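Local atomic coordinates of fumarate lyase (Mesorhizobium sp., PDB entry 3C8T), a protein that is of undefined specific function but belongs to the fumarate lyase superfamily, whose mostly helical subunits assemble as tetramers. Residues D109-V113 / V185-E189; V113-R117 / E214-G218; F26-V31 / P79-L83. One frame throughout, in Å; residues are numbered along the deposited sequence.

Contact 1: residues D109-V113 / V185-E189; sequences DTATV and VLVVE
This is a buried loop-on-helix contact: residues 185-189, leaving the end of helix 160-185, cross beside one turn of the long helix 104-140. Residues 109-113 are regular helix (V113 N to D109 O 2.8 Å). Across from them L186 (phi/psi -89/70) centres an inverse gamma turn, its weak bond running from V187 N to V185 O at 3.0 Å, and the chain then extends through V187, V188 and E189. CA atoms pair V113 with L186 (5.9 Å) and T110 with E189 (5.2 Å). V113 (t) points at the turn, with CG2 3.6 Å from V185 O, CG1 3.5 Å from V187 O and CG1 4.0 Å from L186 CD2. T110 (m) accepts a bond from E189 N to its OG1, 2.9 Å. D109 OD2 lies 2.5 Å from E189 OE2; R228 salt-bridges D109, while E189 OE1 bonds to the W224 backbone. Through its inverse gamma turn the loop passes from helix 160-185 along helix 104-140 of the fumarate lyase fold, valine-leucine packing giving way to polar groups.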
ATOM      1  N   ASP A 109      20.372 -14.945  -7.471  1.00 28.03           N
ATOM      2  CA  ASP A 109      19.435 -14.516  -8.512  1.00 28.09           C
ATOM      3  C   ASP A 109      19.088 -15.659  -9.453  1.00 28.09           C
ATOM      4  O   ASP A 109      17.919 -15.909  -9.780  1.00 27.92           O
ATOM      5  CB  ASP A 109      20.059 -13.402  -9.363  1.00 28.30           C
ATOM      6  CG  ASP A 109      19.769 -11.984  -8.832  1.00 29.83           C
ATOM      7  OD1 ASP A 109      19.078 -11.824  -7.817  1.00 29.49           O
ATOM      8  OD2 ASP A 109      20.236 -11.012  -9.465  1.00 31.66           O
ATOM      9  N   THR A 110      20.118 -16.361  -9.890  1.00 28.43           N
ATOM     10  CA  THR A 110      19.933 -17.480 -10.824  1.00 27.23           C
ATOM     11  C   THR A 110      19.183 -18.636 -10.207  1.00 26.95           C
ATOM     12  O   THR A 110      18.273 -19.168 -10.834  1.00 27.61           O
ATOM     13  CB  THR A 110      21.271 -17.970 -11.416  1.00 28.00           C
ATOM     14  OG1 THR A 110      21.881 -16.912 -12.170  1.00 27.51           O
ATOM     15  CG2 THR A 110      21.007 -19.169 -12.348  1.00 26.14           C
ATOM     16  N   ALA A 111      19.538 -19.039  -8.991  1.00 27.33           N
ATOM     17  CA  ALA A 111      18.749 -20.062  -8.268  1.00 27.44           C
ATOM     18  C   ALA A 111      17.297 -19.652  -8.058  1.00 28.09           C
ATOM     19  O   ALA A 111      16.396 -20.489  -8.141  1.00 27.49           O
ATOM     20  CB  ALA A 111      19.386 -20.394  -6.917  1.00 27.90           C
ATOM     21  N   THR A 112      17.082 -18.367  -7.733  1.00 29.16           N
ATOM     22  CA  THR A 112      15.722 -17.792  -7.653  1.00 29.24           C
ATOM     23  C   THR A 112      14.992 -17.938  -8.968  1.00 29.36           C
ATOM     24  O   THR A 112      13.825 -18.346  -8.985  1.00 29.49           O
ATOM     25  CB  THR A 112      15.739 -16.317  -7.171  1.00 30.19           C
ATOM     26  OG1 THR A 112      16.336 -16.277  -5.873  1.00 29.21           O
ATOM     27  CG2 THR A 112      14.333 -15.695  -7.098  1.00 31.44           C
ATOM     28  N   VAL A 113      15.656 -17.605 -10.073  1.00 29.16           N
ATOM     29  CA  VAL A 113      15.028 -17.760 -11.389  1.00 28.56           C
ATOM     30  C   VAL A 113      14.634 -19.232 -11.662  1.00 28.40           C
ATOM     31  O   VAL A 113      13.566 -19.508 -12.194  1.00 28.82           O
ATOM     32  CB  VAL A 113      15.890 -17.104 -12.514  1.00 28.94           C
ATOM     33  CG1 VAL A 113      15.533 -17.617 -13.888  1.00 26.55           C
ATOM     34  CG2 VAL A 113      15.758 -15.550 -12.470  1.00 29.09           C
ATOM     35  N   VAL A 185      11.412 -12.810 -17.322  1.00 28.56           N
ATOM     36  CA  VAL A 185      11.917 -13.131 -16.013  1.00 26.78           C
ATOM     37  C   VAL A 185      12.864 -14.336 -16.058  1.00 27.16           C
ATOM     38  O   VAL A 185      13.760 -14.420 -15.222  1.00 26.60           O
ATOM     39  CB  VAL A 185      10.770 -13.305 -14.939  1.00 26.45           C
ATOM     40  CG1 VAL A 185       9.908 -14.529 -15.237  1.00 24.39           C
ATOM     41  CG2 VAL A 185      11.352 -13.394 -13.513  1.00 24.88           C
ATOM     42  N   LEU A 186      12.703 -15.242 -17.029  1.00 27.01           N
ATOM     43  CA  LEU A 186      13.517 -16.482 -16.999  1.00 27.43           C
ATOM     44  C   LEU A 186      14.854 -16.343 -17.735  1.00 27.04           C
ATOM     45  O   LEU A 186      15.077 -16.956 -18.792  1.00 27.24           O
ATOM     46  CB  LEU A 186      12.722 -17.713 -17.439  1.00 26.28           C
ATOM     47  CG  LEU A 186      11.453 -17.999 -16.603  1.00 28.50           C
ATOM     48  CD1 LEU A 186      10.638 -19.132 -17.248  1.00 30.07           C
ATOM     49  CD2 LEU A 186      11.769 -18.340 -15.133  1.00 24.65           C
ATOM     50  N   VAL A 187      15.742 -15.558 -17.137  1.00 26.10           N
ATOM     51  CA  VAL A 187      17.052 -15.289 -17.692  1.00 27.45           C
ATOM     52  C   VAL A 187      18.052 -15.510 -16.597  1.00 28.34           C
ATOM     53  O   VAL A 187      17.745 -15.358 -15.415  1.00 29.06           O
ATOM     54  CB  VAL A 187      17.218 -13.824 -18.276  1.00 27.23           C
ATOM     55  CG1 VAL A 187      16.404 -13.628 -19.536  1.00 27.96           C
ATOM     56  CG2 VAL A 187      16.886 -12.752 -17.262  1.00 26.14           C
ATOM     57  N   VAL A 188      19.260 -15.901 -17.002  1.00 29.10           N
ATOM     58  CA  VAL A 188      20.372 -16.174 -16.089  1.00 28.88           C
ATOM     59  C   VAL A 188      20.825 -14.874 -15.445  1.00 28.26           C
ATOM     60  O   VAL A 188      20.702 -13.783 -16.052  1.00 28.70           O
ATOM     61  CB  VAL A 188      21.549 -16.874 -16.892  1.00 29.57           C
ATOM     62  CG1 VAL A 188      22.482 -15.852 -17.638  1.00 28.24           C
ATOM     63  CG2 VAL A 188      22.345 -17.746 -15.995  1.00 32.15           C
ATOM     64  N   GLU A 189      21.344 -14.956 -14.228  1.00 27.99           N
ATOM     65  CA  GLU A 189      22.173 -13.849 -13.736  1.00 28.39           C
ATOM     66  C   GLU A 189      23.629 -14.323 -13.556  1.00 29.09           C
ATOM     67  O   GLU A 189      23.897 -15.180 -12.702  1.00 27.91           O
ATOM     68  CB  GLU A 189      21.665 -13.281 -12.409  1.00 28.28           C
ATOM     69  CG  GLU A 189      22.507 -12.101 -11.941  1.00 28.40           C
ATOM     70  CD  GLU A 189      21.929 -10.778 -12.387  1.00 28.69           C
ATOM     71  OE1 GLU A 189      22.406 -10.275 -13.407  1.00 26.64           O
ATOM     72  OE2 GLU A 189      20.994 -10.258 -11.736  1.00 29.55           O
TER

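Contact 2: residues V113-R117 / E214-G218; sequences VLQIR and ELNLG
R117 and L217 lose the most surface here, with L114 next, and the contact is best read from those three. Residues 113-117 form a regular turn of helix 104-140 (R117 N to V113 O 2.9 Å). Facing them, helix 204-215 runs out: N216, at phi/psi 64/45, is the first residue to leave it and closes a Schellman motif, after which L217 (-116/163) and G218 run extended. The nearest CA atoms, those of L114 and L215, are 8.4 Å apart, so side chains bridge the gap. R117 points across it with chi1 and chi2 t and chi3 p, which carries its guanidinium to the carbonyls at the turn. NH2 donates to L215 O at 3.0 Å in good geometry, and NH1 makes a weak bond to N216 O at 2.7 Å. Both oxygens lie near the guanidinium plane, while L217 CD2 sits over one face, 3.7 Å from R117 NH1. L217 (m, t) lies against that face of the guanidinium: its CD2 also meets V113 CG1 at 3.7 Å, and its CD1 meets L114 CD2 at 4.1 Å. L114, likewise m, t, reaches L215 as well, with CD1 4.5 Å from L215 CD2. An arginine thus serves the carbonyls at a helix end next to a small leucine-valine patch. Helix 23-43 lies alongside, its T33 touching L114 and its A36 touching L215, while G218 pairs through backbone bonds with L186 and V188 in the loop after helix 160-185.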
ATOM      1  N   VAL A 113      15.656 -17.605 -10.073  1.00 29.16           N
ATOM      2  CA  VAL A 113      15.028 -17.760 -11.389  1.00 28.56           C
ATOM      3  C   VAL A 113      14.634 -19.232 -11.662  1.00 28.40           C
ATOM      4  O   VAL A 113      13.566 -19.508 -12.194  1.00 28.82           O
ATOM      5  CB  VAL A 113      15.890 -17.104 -12.514  1.00 28.94           C
ATOM      6  CG1 VAL A 113      15.533 -17.617 -13.888  1.00 26.55           C
ATOM      7  CG2 VAL A 113      15.758 -15.550 -12.470  1.00 29.09           C
ATOM      8  N   LEU A 114      15.454 -20.176 -11.233  1.00 27.77           N
ATOM      9  CA  LEU A 114      15.132 -21.586 -11.413  1.00 28.33           C
ATOM     10  C   LEU A 114      13.865 -21.989 -10.634  1.00 29.36           C
ATOM     11  O   LEU A 114      13.040 -22.760 -11.136  1.00 29.10           O
ATOM     12  CB  LEU A 114      16.323 -22.482 -11.002  1.00 27.13           C
ATOM     13  CG  LEU A 114      17.561 -22.314 -11.897  1.00 26.95           C
ATOM     14  CD1 LEU A 114      18.779 -22.964 -11.237  1.00 25.42           C
ATOM     15  CD2 LEU A 114      17.308 -22.875 -13.261  1.00 25.60           C
ATOM     16  N   GLN A 115      13.733 -21.497  -9.404  1.00 29.33           N
ATOM     17  CA  GLN A 115      12.517 -21.704  -8.641  1.00 30.05           C
ATOM     18  C   GLN A 115      11.314 -21.022  -9.317  1.00 29.77           C
ATOM     19  O   GLN A 115      10.262 -21.641  -9.475  1.00 31.40           O
ATOM     20  CB  GLN A 115      12.731 -21.142  -7.254  1.00 30.83           C
ATOM     21  CG  GLN A 115      13.721 -21.950  -6.362  1.00 31.13           C
ATOM     22  CD  GLN A 115      13.985 -21.222  -5.048  1.00 31.19           C
ATOM     23  OE1 GLN A 115      14.198 -20.019  -5.038  1.00 32.51           O
ATOM     24  NE2 GLN A 115      13.927 -21.939  -3.937  1.00 35.27           N
ATOM     25  N   ILE A 116      11.452 -19.753  -9.703  1.00 29.02           N
ATOM     26  CA  ILE A 116      10.397 -19.043 -10.472  1.00 28.55           C
ATOM     27  C   ILE A 116       9.901 -19.834 -11.714  1.00 30.85           C
ATOM     28  O   ILE A 116       8.699 -19.831 -12.010  1.00 32.18           O
ATOM     29  CB  ILE A 116      10.832 -17.586 -10.852  1.00 28.61           C
ATOM     30  CG1 ILE A 116      11.015 -16.719  -9.561  1.00 27.32           C
ATOM     31  CG2 ILE A 116       9.809 -16.902 -11.730  1.00 22.36           C
ATOM     32  CD1 ILE A 116      11.629 -15.322  -9.805  1.00 27.29           C
ATOM     33  N   ARG A 117      10.812 -20.496 -12.439  1.00 30.19           N
ATOM     34  CA  ARG A 117      10.404 -21.391 -13.514  1.00 30.96           C
ATOM     35  C   ARG A 117       9.441 -22.485 -13.028  1.00 31.72           C
ATOM     36  O   ARG A 117       8.377 -22.715 -13.633  1.00 30.97           O
ATOM     37  CB  ARG A 117      11.612 -22.020 -14.205  1.00 30.06           C
ATOM     38  CG  ARG A 117      11.179 -22.832 -15.406  1.00 32.57           C
ATOM     39  CD  ARG A 117      12.254 -22.930 -16.449  1.00 33.94           C
ATOM     40  NE  ARG A 117      13.425 -23.598 -15.908  1.00 36.34           N
ATOM     41  CZ  ARG A 117      14.548 -23.771 -16.593  1.00 36.69           C
ATOM     42  NH1 ARG A 117      14.630 -23.326 -17.837  1.00 38.87           N
ATOM     43  NH2 ARG A 117      15.579 -24.368 -16.024  1.00 38.66           N
ATOM     44  N   GLU A 214      23.341 -23.984 -20.504  1.00 38.04           N
ATOM     45  CA  GLU A 214      23.418 -25.138 -19.605  1.00 37.25           C
ATOM     46  C   GLU A 214      22.178 -25.286 -18.730  1.00 36.53           C
ATOM     47  O   GLU A 214      21.789 -26.385 -18.386  1.00 35.35           O
ATOM     48  CB  GLU A 214      24.615 -25.005 -18.652  1.00 37.68           C
ATOM     49  CG  GLU A 214      25.872 -25.710 -19.048  1.00 39.85           C
ATOM     50  CD  GLU A 214      25.656 -27.212 -19.274  1.00 44.59           C
ATOM     51  OE1 GLU A 214      25.891 -27.658 -20.418  1.00 47.54           O
ATOM     52  OE2 GLU A 214      25.237 -27.941 -18.329  1.00 44.43           O
ATOM     53  N   LEU A 215      21.597 -24.162 -18.325  1.00 36.24           N
ATOM     54  CA  LEU A 215      20.472 -24.187 -17.404  1.00 36.33           C
ATOM     55  C   LEU A 215      19.164 -24.081 -18.153  1.00 36.71           C
ATOM     56  O   LEU A 215      18.099 -24.136 -17.553  1.00 37.70           O
ATOM     57  CB  LEU A 215      20.568 -23.017 -16.429  1.00 35.93           C
ATOM     58  CG  LEU A 215      21.720 -23.079 -15.444  1.00 34.15           C
ATOM     59  CD1 LEU A 215      21.817 -21.769 -14.664  1.00 31.41           C
ATOM     60  CD2 LEU A 215      21.538 -24.273 -14.525  1.00 33.26           C
ATOM     61  N   ASN A 216      19.252 -23.881 -19.462  1.00 36.61           N
ATOM     62  CA  ASN A 216      18.071 -23.664 -20.275  1.00 36.66           C
ATOM     63  C   ASN A 216      17.319 -22.369 -19.917  1.00 35.58           C
ATOM     64  O   ASN A 216      16.108 -22.372 -19.854  1.00 35.42           O
ATOM     65  CB  ASN A 216      17.156 -24.896 -20.188  1.00 37.84           C
ATOM     66  CG  ASN A 216      16.031 -24.863 -21.203  1.00 40.87           C
ATOM     67  OD1 ASN A 216      16.147 -24.254 -22.269  1.00 42.64           O
ATOM     68  ND2 ASN A 216      14.912 -25.506 -20.860  1.00 43.73           N
ATOM     69  N   LEU A 217      18.046 -21.263 -19.733  1.00 34.08           N
ATOM     70  CA  LEU A 217      17.448 -19.956 -19.445  1.00 32.64           C
ATOM     71  C   LEU A 217      17.753 -18.989 -20.585  1.00 32.62           C
ATOM     72  O   LEU A 217      18.676 -19.242 -21.390  1.00 32.03           O
ATOM     73  CB  LEU A 217      17.999 -19.409 -18.115  1.00 32.30           C
ATOM     74  CG  LEU A 217      17.582 -20.194 -16.865  1.00 31.81           C
ATOM     75  CD1 LEU A 217      18.408 -19.803 -15.663  1.00 30.69           C
ATOM     76  CD2 LEU A 217      16.020 -20.088 -16.561  1.00 33.21           C
ATOM     77  N   GLY A 218      17.018 -17.879 -20.677  1.00 30.81           N
ATOM     78  CA  GLY A 218      17.436 -16.847 -21.660  1.00 30.45           C
ATOM     79  C   GLY A 218      18.733 -16.176 -21.168  1.00 30.80           C
ATOM     80  O   GLY A 218      19.197 -16.438 -20.054  1.00 29.44           O
TER

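Contact 3: residues F26-V31 / P79-L83; sequences FISRCV and PILPL
Along helix 23-43, residues 26-31 are helical throughout (C30 N to F26 O and V31 N to I27 O, both 2.9 Å) and pack against the first turn of helix 80-91, where L83 N bonds to P79 O at 2.8 Å. The two pieces cross obliquely, C30 lying nearest I80 (CA atoms 7.6 Å apart) and I27 nearest L83 (7.9 Å). F26 comes first. Its chi1 is t, and the ring turns its edge to the proline, CE2 lying 4.3 Å from P79 CG; the same ring meets Y8 of the second subunit edge-to-face. I27 (m, m) forks between two partners, CD1 going to P79 CB at 4.1 Å and CG2 to L83 CD1 at 4.0 Å. C30 points toward the other segment: SG touches I80 CD1 at 3.5 Å, and CB meets L83 CD2, also at 3.5 Å. V31 (t) finishes the row with CG2 3.9 Å from L83 CD1. L83 (t, p) therefore receives three side chains, those of I27, C30 and V31. In all, F26, I27, C30 and V31 meet P79, I80 and L83, spaced i, i+1, i+4 at the start of helix 80-91, a purely apolar fit with helix 66-76 beside it. Oblique apolar helix-on-helix packing of this kind is consistent with the mostly helical N-terminal part of a fumarate lyase subunit.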
ATOM      1  N   PHE A  26      16.228 -24.283  -2.426  1.00 33.62           N
ATOM      2  CA  PHE A  26      17.049 -23.126  -2.847  1.00 33.33           C
ATOM      3  C   PHE A  26      18.505 -23.533  -3.009  1.00 32.46           C
ATOM      4  O   PHE A  26      19.086 -23.379  -4.075  1.00 33.00           O
ATOM      5  CB  PHE A  26      16.927 -21.962  -1.848  1.00 32.81           C
ATOM      6  CG  PHE A  26      17.708 -20.724  -2.245  1.00 34.31           C
ATOM      7  CD1 PHE A  26      17.339 -19.981  -3.370  1.00 33.68           C
ATOM      8  CD2 PHE A  26      18.784 -20.282  -1.473  1.00 32.66           C
ATOM      9  CE1 PHE A  26      18.042 -18.831  -3.743  1.00 36.39           C
ATOM     10  CE2 PHE A  26      19.491 -19.125  -1.841  1.00 33.83           C
ATOM     11  CZ  PHE A  26      19.128 -18.407  -2.991  1.00 33.80           C
ATOM     12  N   ILE A  27      19.074 -24.075  -1.941  1.00 33.26           N
ATOM     13  CA  ILE A  27      20.419 -24.642  -1.924  1.00 33.15           C
ATOM     14  C   ILE A  27      20.659 -25.605  -3.063  1.00 32.97           C
ATOM     15  O   ILE A  27      21.658 -25.470  -3.757  1.00 32.81           O
ATOM     16  CB  ILE A  27      20.770 -25.317  -0.542  1.00 34.17           C
ATOM     17  CG1 ILE A  27      20.794 -24.251   0.568  1.00 35.18           C
ATOM     18  CG2 ILE A  27      22.100 -26.149  -0.635  1.00 34.03           C
ATOM     19  CD1 ILE A  27      21.613 -22.967   0.218  1.00 36.35           C
ATOM     20  N   SER A  28      19.769 -26.567  -3.293  1.00 33.47           N
ATOM     21  CA  SER A  28      20.018 -27.491  -4.432  1.00 34.89           C
ATOM     22  C   SER A  28      20.079 -26.782  -5.827  1.00 34.68           C
ATOM     23  O   SER A  28      20.882 -27.181  -6.700  1.00 35.46           O
ATOM     24  CB  SER A  28      19.063 -28.682  -4.417  1.00 34.51           C
ATOM     25  OG  SER A  28      17.805 -28.279  -4.877  1.00 40.45           O
ATOM     26  N   ARG A  29      19.286 -25.723  -6.016  1.00 34.12           N
ATOM     27  CA  ARG A  29      19.384 -24.880  -7.232  1.00 34.44           C
ATOM     28  C   ARG A  29      20.685 -24.083  -7.267  1.00 33.80           C
ATOM     29  O   ARG A  29      21.212 -23.839  -8.339  1.00 33.59           O
ATOM     30  CB  ARG A  29      18.215 -23.888  -7.379  1.00 34.78           C
ATOM     31  CG  ARG A  29      16.771 -24.418  -7.213  1.00 37.31           C
ATOM     32  CD  ARG A  29      16.510 -25.842  -7.690  1.00 43.00           C
ATOM     33  NE  ARG A  29      16.582 -26.019  -9.142  1.00 46.24           N
ATOM     34  CZ  ARG A  29      15.523 -26.170  -9.945  1.00 48.21           C
ATOM     35  NH1 ARG A  29      15.689 -26.329 -11.254  1.00 48.50           N
ATOM     36  NH2 ARG A  29      14.299 -26.130  -9.447  1.00 49.77           N
ATOM     37  N   CYS A  30      21.171 -23.675  -6.089  1.00 33.55           N
ATOM     38  CA  CYS A  30      22.479 -23.028  -5.931  1.00 33.81           C
ATOM     39  C   CYS A  30      23.634 -23.908  -6.377  1.00 34.71           C
ATOM     40  O   CYS A  30      24.510 -23.464  -7.140  1.00 34.31           O
ATOM     41  CB  CYS A  30      22.698 -22.528  -4.499  1.00 33.44           C
ATOM     42  SG  CYS A  30      21.755 -20.988  -4.040  1.00 34.73           S
ATOM     43  N   VAL A  31      23.622 -25.166  -5.924  1.00 35.39           N
ATOM     44  CA  VAL A  31      24.555 -26.180  -6.408  1.00 35.51           C
ATOM     45  C   VAL A  31      24.389 -26.381  -7.919  1.00 36.51           C
ATOM     46  O   VAL A  31      25.389 -26.351  -8.667  1.00 38.25           O
ATOM     47  CB  VAL A  31      24.365 -27.531  -5.652  1.00 35.82           C
ATOM     48  CG1 VAL A  31      25.357 -28.557  -6.137  1.00 36.60           C
ATOM     49  CG2 VAL A  31      24.486 -27.335  -4.142  1.00 34.03           C
ATOM     50  N   PRO A  79      24.238 -17.530   2.248  1.00 36.62           N
ATOM     51  CA  PRO A  79      24.631 -18.940   2.262  1.00 36.00           C
ATOM     52  C   PRO A  79      25.617 -19.340   1.173  1.00 36.33           C
ATOM     53  O   PRO A  79      26.141 -20.453   1.247  1.00 36.48           O
ATOM     54  CB  PRO A  79      23.294 -19.677   2.040  1.00 35.69           C
ATOM     55  CG  PRO A  79      22.503 -18.737   1.160  1.00 36.90           C
ATOM     56  CD  PRO A  79      22.868 -17.354   1.709  1.00 36.77           C
ATOM     57  N   ILE A  80      25.866 -18.479   0.179  1.00 34.71           N
ATOM     58  CA  ILE A  80      26.610 -18.928  -0.988  1.00 34.74           C
ATOM     59  C   ILE A  80      28.062 -19.352  -0.721  1.00 35.34           C
ATOM     60  O   ILE A  80      28.488 -20.409  -1.162  1.00 35.35           O
ATOM     61  CB  ILE A  80      26.556 -17.936  -2.171  1.00 34.03           C
ATOM     62  CG1 ILE A  80      25.113 -17.710  -2.642  1.00 33.90           C
ATOM     63  CG2 ILE A  80      27.436 -18.409  -3.303  1.00 34.01           C
ATOM     64  CD1 ILE A  80      24.191 -18.962  -2.636  1.00 32.78           C
ATOM     65  N   LEU A  81      28.838 -18.517  -0.051  1.00 36.47           N
ATOM     66  CA  LEU A  81      30.239 -18.863   0.152  1.00 37.99           C
ATOM     67  C   LEU A  81      30.420 -20.036   1.112  1.00 37.42           C
ATOM     68  O   LEU A  81      31.261 -20.865   0.846  1.00 38.01           O
ATOM     69  CB  LEU A  81      31.117 -17.625   0.483  1.00 38.42           C
ATOM     70  CG  LEU A  81      31.217 -16.624  -0.695  1.00 40.23           C
ATOM     71  CD1 LEU A  81      31.957 -15.338  -0.311  1.00 40.56           C
ATOM     72  CD2 LEU A  81      31.868 -17.216  -1.936  1.00 40.17           C
ATOM     73  N   PRO A  82      29.620 -20.124   2.206  1.00 37.29           N
ATOM     74  CA  PRO A  82      29.614 -21.350   2.998  1.00 37.46           C
ATOM     75  C   PRO A  82      29.200 -22.579   2.184  1.00 37.97           C
ATOM     76  O   PRO A  82      29.850 -23.637   2.287  1.00 38.64           O
ATOM     77  CB  PRO A  82      28.572 -21.054   4.093  1.00 37.60           C
ATOM     78  CG  PRO A  82      28.500 -19.612   4.188  1.00 36.67           C
ATOM     79  CD  PRO A  82      28.726 -19.107   2.808  1.00 37.27           C
ATOM     80  N   LEU A  83      28.155 -22.464   1.365  1.00 37.27           N
ATOM     81  CA  LEU A  83      27.817 -23.592   0.505  1.00 37.62           C
ATOM     82  C   LEU A  83      28.991 -23.983  -0.441  1.00 38.00           C
ATOM     83  O   LEU A  83      29.265 -25.185  -0.652  1.00 38.34           O
ATOM     84  CB  LEU A  83      26.510 -23.353  -0.271  1.00 37.20           C
ATOM     85  CG  LEU A  83      26.344 -24.317  -1.460  1.00 37.55           C
ATOM     86  CD1 LEU A  83      26.030 -25.739  -0.995  1.00 35.37           C
ATOM     87  CD2 LEU A  83      25.288 -23.783  -2.432  1.00 39.48           C
TER

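Contacts 1 and 2 sit on successive turns of helix 104-140, share V113, and have centres only 6 Å apart; L186 O to G218 N (2.9 Å) and V188 N to G218 O (3.1 Å), probable hydrogen bonds, tie their loops together. Contact 1 is buried and mixes a valine-leucine patch with acidic groups, whereas contact 2 is partly buried and lets an arginine meet carbonyls near solvent. Contact 3 is buried and apolar, helix against helix, and lies further from the chain's centre, beside a second subunit. It is linked to them through helix 23-43, whose C30 SG meets A111 CB of helix 104-140 at 3.8 Å.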